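Local coordinates for adapter protein MecA 2 (Bacillus subtilis, PDB 3JTO) that serves as an adaptor that delivers unfolded or aggregated proteins, and the competence factor ComK, to the ClpC protease, its C-terminal domain being the part that contacts ClpC, at residues A4-Q9 with E45-H50; Q24-T29 with E53-V58. All coordinates share one frame; numbering follows the deposited sequence.

Interaction 1: residues A4-Q9 with E45-H50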
loop_
_atom_site.group_PDB
_atom_site.type_symbol
_atom_site.label_atom_id
_atom_site.label_comp_id
_atom_site.label_asym_id
_atom_site.label_seq_id
_atom_site.Cartn_x
_atom_site.Cartn_y
_atom_site.Cartn_z
ATOM N N ALA A 4 -6.190 -9.734 7.276
ATOM C CA ALA A 4 -6.619 -8.376 6.964
ATOM C C ALA A 4 -6.227 -7.908 5.566
ATOM O O ALA A 4 -5.105 -8.125 5.112
ATOM C CB ALA A 4 -6.087 -7.405 8.022
ATOM N N ASP A 5 -7.172 -7.266 4.891
ATOM C CA ASP A 5 -6.864 -6.504 3.680
ATOM C C ASP A 5 -6.796 -5.019 4.026
ATOM O O ASP A 5 -7.726 -4.464 4.615
ATOM C CB ASP A 5 -7.917 -6.738 2.608
ATOM C CG ASP A 5 -7.982 -8.174 2.174
ATOM O OD1 ASP A 5 -7.029 -8.930 2.466
ATOM O OD2 ASP A 5 -8.979 -8.547 1.538
ATOM N N ILE A 6 -5.692 -4.381 3.663
ATOM C CA ILE A 6 -5.438 -3.013 4.072
ATOM C C ILE A 6 -5.290 -2.135 2.840
ATOM O O ILE A 6 -4.430 -2.389 1.999
ATOM C CB ILE A 6 -4.182 -2.941 4.992
ATOM C CG1 ILE A 6 -4.555 -3.365 6.421
ATOM C CG2 ILE A 6 -3.576 -1.553 5.019
ATOM C CD1 ILE A 6 -3.365 -3.526 7.356
ATOM N N ILE A 7 -6.155 -1.129 2.722
ATOM C CA ILE A 7 -5.997 -0.094 1.707
ATOM C C ILE A 7 -5.857 1.302 2.312
ATOM O O ILE A 7 -6.738 1.767 3.027
ATOM C CB ILE A 7 -7.147 -0.052 0.718
ATOM C CG1 ILE A 7 -7.416 -1.434 0.133
ATOM C CG2 ILE A 7 -6.825 0.922 -0.398
ATOM C CD1 ILE A 7 -8.662 -1.464 -0.742
ATOM N N TYR A 8 -4.743 1.959 1.992
ATOM C CA TYR A 8 -4.450 3.316 2.431
ATOM C C TYR A 8 -4.327 4.321 1.284
ATOM O O TYR A 8 -3.897 3.973 0.183
ATOM C CB TYR A 8 -3.155 3.328 3.244
ATOM C CG TYR A 8 -3.390 3.253 4.729
ATOM C CD1 TYR A 8 -3.085 4.330 5.558
ATOM C CD2 TYR A 8 -3.936 2.117 5.300
ATOM C CE1 TYR A 8 -3.316 4.263 6.909
ATOM C CE2 TYR A 8 -4.166 2.041 6.643
ATOM C CZ TYR A 8 -3.860 3.110 7.442
ATOM O OH TYR A 8 -4.100 3.011 8.784
ATOM N N GLN A 9 -4.661 5.573 1.599
ATOM C CA GLN A 9 -4.670 6.731 0.700
ATOM C C GLN A 9 -3.433 7.627 0.940
ATOM O O GLN A 9 -3.118 7.965 2.084
ATOM C CB GLN A 9 -5.884 7.555 1.086
ATOM C CG GLN A 9 -6.745 8.122 0.009
ATOM C CD GLN A 9 -8.027 8.652 0.621
ATOM O OE1 GLN A 9 -8.006 9.148 1.750
ATOM N NE2 GLN A 9 -9.152 8.522 -0.090
ATOM N N GLU A 45 -3.076 -7.365 0.846
ATOM C CA GLU A 45 -4.099 -8.353 1.166
ATOM C C GLU A 45 -3.573 -9.531 1.972
ATOM O O GLU A 45 -2.394 -9.849 1.893
ATOM C CB GLU A 45 -4.746 -8.857 -0.114
ATOM C CG GLU A 45 -5.745 -7.895 -0.698
ATOM C CD GLU A 45 -6.178 -8.296 -2.094
ATOM O OE1 GLU A 45 -5.430 -9.056 -2.748
ATOM O OE2 GLU A 45 -7.259 -7.843 -2.533
ATOM N N ASP A 46 -4.463 -10.150 2.753
ATOM C CA ASP A 46 -4.185 -11.411 3.463
ATOM C C ASP A 46 -3.049 -11.316 4.463
ATOM O O ASP A 46 -2.158 -12.154 4.482
ATOM C CB ASP A 46 -3.893 -12.548 2.478
ATOM C CG ASP A 46 -4.985 -12.701 1.432
ATOM O OD1 ASP A 46 -6.167 -12.408 1.746
ATOM O OD2 ASP A 46 -4.661 -13.096 0.292
ATOM N N LEU A 47 -3.085 -10.286 5.291
ATOM C CA LEU A 47 -2.090 -10.106 6.328
ATOM C C LEU A 47 -2.547 -10.801 7.614
ATOM O O LEU A 47 -3.703 -10.697 8.000
ATOM C CB LEU A 47 -1.874 -8.604 6.579
ATOM C CG LEU A 47 -1.468 -7.788 5.344
ATOM C CD1 LEU A 47 -1.376 -6.312 5.668
ATOM C CD2 LEU A 47 -0.152 -8.292 4.750
ATOM N N GLY A 48 -1.635 -11.519 8.257
ATOM C CA GLY A 48 -1.827 -11.942 9.625
ATOM C C GLY A 48 -2.094 -10.720 10.480
ATOM O O GLY A 48 -1.771 -9.602 10.090
ATOM N N SER A 49 -2.692 -10.914 11.648
ATOM C CA SER A 49 -3.132 -9.777 12.435
ATOM C C SER A 49 -1.978 -8.989 13.045
ATOM O O SER A 49 -2.065 -7.774 13.174
ATOM C CB SER A 49 -4.159 -10.194 13.490
ATOM O OG SER A 49 -3.781 -11.397 14.127
ATOM N N HIS A 50 -0.894 -9.669 13.409
ATOM C CA HIS A 50 0.282 -8.973 13.940
ATOM C C HIS A 50 0.965 -8.082 12.901
ATOM O O HIS A 50 1.135 -6.896 13.132
ATOM C CB HIS A 50 1.280 -9.955 14.542
ATOM C CG HIS A 50 0.786 -10.622 15.788
ATOM N ND1 HIS A 50 0.006 -11.759 15.766
ATOM C CD2 HIS A 50 0.963 -10.312 17.096
ATOM C CE1 HIS A 50 -0.271 -12.123 17.005
ATOM N NE2 HIS A 50 0.300 -11.264 17.830
#
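Ala-4 and Leu-47 hold each other through both backbone polar groups, an antiparallel hydrogen-bonded pair. Ala-4 N gives its hydrogen to Leu-47 O at 2.8 Å. The return bond from Leu-47 N to Ala-4 O measures 3.0 Å. The neighbouring amide is not left to Ala-4 O, to which its angle is poor: Asp-46 N turns to the carboxylate of Asp-5, meeting OD1 at 2.9 Å nearly along its C-O axis. With CG beside its own backbone N (chi1 -62°), Asp-5 reaches across to this amide. Asp-46 and Leu-47 both face Ala-4, forming a G1 beta bulge, and Asp-46 takes the left-handed backbone conformation. The bulge ends strand 39-47 where it pairs with strand 4-10 in the antiparallel sheet; Gly-48 follows as the N-cap of helix 49-59. Asp-5 OD1 also rests 3.4 Å from Glu-45 CB, while Asp-5 OD2 and Glu-45 OE2 lie 4.5 Å apart, with the carboxylate planes turned 43° against each other. Asp-46 OD1 lies 3.7 Å from Asp-5 OD1; the amide of Asp-46 probably offsets part of the repulsion among these exposed acids, and solvent can screen the rest. Leu-47 CB and CG pass beside Ala-4 O, and the apolar contact is made beyond them, where Leu-47 CD1 meets Ile-6 CD1 at 3.8 Å, the two side chains crossing at about a right angle. Further along the strands, Ile-6 continues the backbone pairing with Leu-44, and helix 49-59 covers Ala-4 and Ile-6 through Ala-52 and Val-56.

Interaction 2: residues Q24-T29 with E53-V58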
loop_
_atom_site.group_PDB
_atom_site.type_symbol
_atom_site.label_atom_id
_atom_site.label_comp_id
_atom_site.label_asym_id
_atom_site.label_seq_id
_atom_site.Cartn_x
_atom_site.Cartn_y
_atom_site.Cartn_z
ATOM N N GLN A 24 9.393 -3.151 3.861
ATOM C CA GLN A 24 10.295 -4.261 3.575
ATOM C C GLN A 24 11.025 -4.748 4.831
ATOM O O GLN A 24 11.310 -5.933 4.972
ATOM C CB GLN A 24 11.307 -3.856 2.528
ATOM C CG GLN A 24 12.236 -4.968 2.115
ATOM C CD GLN A 24 13.524 -4.430 1.513
ATOM O OE1 GLN A 24 13.747 -4.499 0.297
ATOM N NE2 GLN A 24 14.372 -3.871 2.363
ATOM N N ARG A 25 11.325 -3.833 5.742
ATOM C CA ARG A 25 12.017 -4.222 6.951
ATOM C C ARG A 25 11.170 -5.200 7.765
ATOM O O ARG A 25 11.688 -6.173 8.316
ATOM C CB ARG A 25 12.430 -3.001 7.781
ATOM C CG ARG A 25 13.572 -2.231 7.137
ATOM C CD ARG A 25 14.353 -1.404 8.145
ATOM N NE ARG A 25 15.675 -1.036 7.630
ATOM C CZ ARG A 25 16.101 0.213 7.477
ATOM N NH1 ARG A 25 15.314 1.227 7.816
ATOM N NH2 ARG A 25 17.318 0.448 6.999
ATOM N N ILE A 26 9.865 -4.955 7.819
ATOM C CA ILE A 26 8.976 -5.832 8.564
ATOM C C ILE A 26 8.449 -6.982 7.700
ATOM O O ILE A 26 7.384 -7.523 7.956
ATOM C CB ILE A 26 7.834 -5.034 9.222
ATOM C CG1 ILE A 26 6.873 -4.458 8.180
ATOM C CG2 ILE A 26 8.411 -3.902 10.066
ATOM C CD1 ILE A 26 5.758 -3.674 8.807
ATOM N N GLY A 27 9.204 -7.333 6.665
ATOM C CA GLY A 27 8.914 -8.497 5.853
ATOM C C GLY A 27 7.818 -8.364 4.808
ATOM O O GLY A 27 7.308 -9.378 4.311
ATOM N N ILE A 28 7.451 -7.131 4.465
ATOM C CA ILE A 28 6.475 -6.913 3.397
ATOM C C ILE A 28 7.175 -6.577 2.086
ATOM O O ILE A 28 7.965 -5.637 2.012
ATOM C CB ILE A 28 5.456 -5.805 3.737
ATOM C CG1 ILE A 28 4.570 -6.252 4.896
ATOM C CG2 ILE A 28 4.568 -5.524 2.536
ATOM C CD1 ILE A 28 3.576 -7.330 4.501
ATOM N N THR A 29 6.861 -7.340 1.048
ATOM C CA THR A 29 7.603 -7.289 -0.193
ATOM C C THR A 29 6.705 -7.060 -1.422
ATOM O O THR A 29 7.189 -6.820 -2.533
ATOM C CB THR A 29 8.476 -8.575 -0.321
ATOM O OG1 THR A 29 9.769 -8.345 0.272
ATOM C CG2 THR A 29 8.643 -8.987 -1.761
ATOM N N GLU A 53 -0.969 -5.034 11.931
ATOM C CA GLU A 53 -0.886 -3.938 12.880
ATOM C C GLU A 53 0.439 -3.188 12.699
ATOM O O GLU A 53 0.469 -1.952 12.708
ATOM C CB GLU A 53 -1.035 -4.459 14.311
ATOM C CG GLU A 53 -2.185 -3.815 15.071
ATOM C CD GLU A 53 -3.551 -4.197 14.490
ATOM O OE1 GLU A 53 -4.002 -5.341 14.738
ATOM O OE2 GLU A 53 -4.175 -3.360 13.791
ATOM N N GLY A 54 1.522 -3.946 12.526
ATOM C CA GLY A 54 2.825 -3.386 12.218
ATOM C C GLY A 54 2.765 -2.543 10.947
ATOM O O GLY A 54 3.332 -1.453 10.883
ATOM N N VAL A 55 2.059 -3.049 9.939
ATOM C CA VAL A 55 1.883 -2.358 8.671
ATOM C C VAL A 55 1.058 -1.062 8.798
ATOM O O VAL A 55 1.403 -0.029 8.219
ATOM C CB VAL A 55 1.240 -3.302 7.628
ATOM C CG1 VAL A 55 0.551 -2.507 6.510
ATOM C CG2 VAL A 55 2.286 -4.278 7.069
ATOM N N VAL A 56 -0.028 -1.117 9.554
ATOM C CA VAL A 56 -0.876 0.048 9.726
ATOM C C VAL A 56 -0.138 1.169 10.460
ATOM O O VAL A 56 -0.486 2.344 10.326
ATOM C CB VAL A 56 -2.202 -0.311 10.434
ATOM C CG1 VAL A 56 -2.789 0.889 11.160
ATOM C CG2 VAL A 56 -3.185 -0.818 9.422
ATOM N N ALA A 57 0.899 0.796 11.204
ATOM C CA ALA A 57 1.679 1.750 11.978
ATOM C C ALA A 57 2.663 2.495 11.088
ATOM O O ALA A 57 2.941 3.674 11.295
ATOM C CB ALA A 57 2.412 1.041 13.097
ATOM N N VAL A 58 3.207 1.796 10.103
ATOM C CA VAL A 58 4.027 2.444 9.097
ATOM C C VAL A 58 3.186 3.392 8.242
ATOM O O VAL A 58 3.514 4.570 8.102
ATOM C CB VAL A 58 4.708 1.412 8.192
ATOM C CG1 VAL A 58 5.264 2.082 6.943
ATOM C CG2 VAL A 58 5.810 0.681 8.966
#
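Gly-54 receives the tip of Ile-26 on its backbone, next to the Schellman motif that ends helix 13-25. In that motif Gly-27, at positive phi, is the C-prime residue: Gly-27 N donates a hydrogen bond to Gln-24 O at 3.0 Å, while Ile-28 N turns back to Leu-23 O. The chain leaving the helix thereby directs Ile-26 and Ile-28 toward helix 49-59. At Gly-54, Ile-26 CD1 rests on the peptide carbonyl, 3.8 Å from Gly-54 C and close to Gly-54 O as well. Ile-26 reaches it with CG1 set between its own backbone N and carbonyl carbon (chi1 68°), the crowded position, and CD1 fully extended beyond. Next comes Val-55, whose CG2 serves both isoleucines, with Ile-26 CD1 3.9 Å away and Ile-28 CG1 closer still, at 3.7 Å. The side chains of Ile-28 and Val-55 cross at about a right angle, Val-55 CG2 lying against the CG1 branch of Ile-28. Behind them, Leu-44 of strand 39-47 touches both residues, joining the contact to the sheet. One turn later Val-58 points toward the helix end and also packs on Leu-19, Ser-22 and Leu-23 of helix 13-25. Against the segment itself its touch is lighter, Val-58 CG2 standing 4.4 Å from Ile-26 CD1.

Interaction 1 and interaction 2 have centres about 10 Å apart and share helix 49-59: its start lies in the first, its middle in the second. Along the chain the segments alternate, 4-9, 24-29, 45-50, 53-58, so the two contacts interlock. One ties the end of strand 39-47 to strand 4-10; the other ties helix 49-59 to the end of helix 13-25. They meet in the apolar layer between sheet and helices, where Ile-6 CD1 lies 3.4 Å from Val-56 CG2 and Leu-47 CD2 lies 3.9 Å from Ile-28 CD1. Sheet and both helices are thereby joined within the ClpC-interacting C-terminal domain.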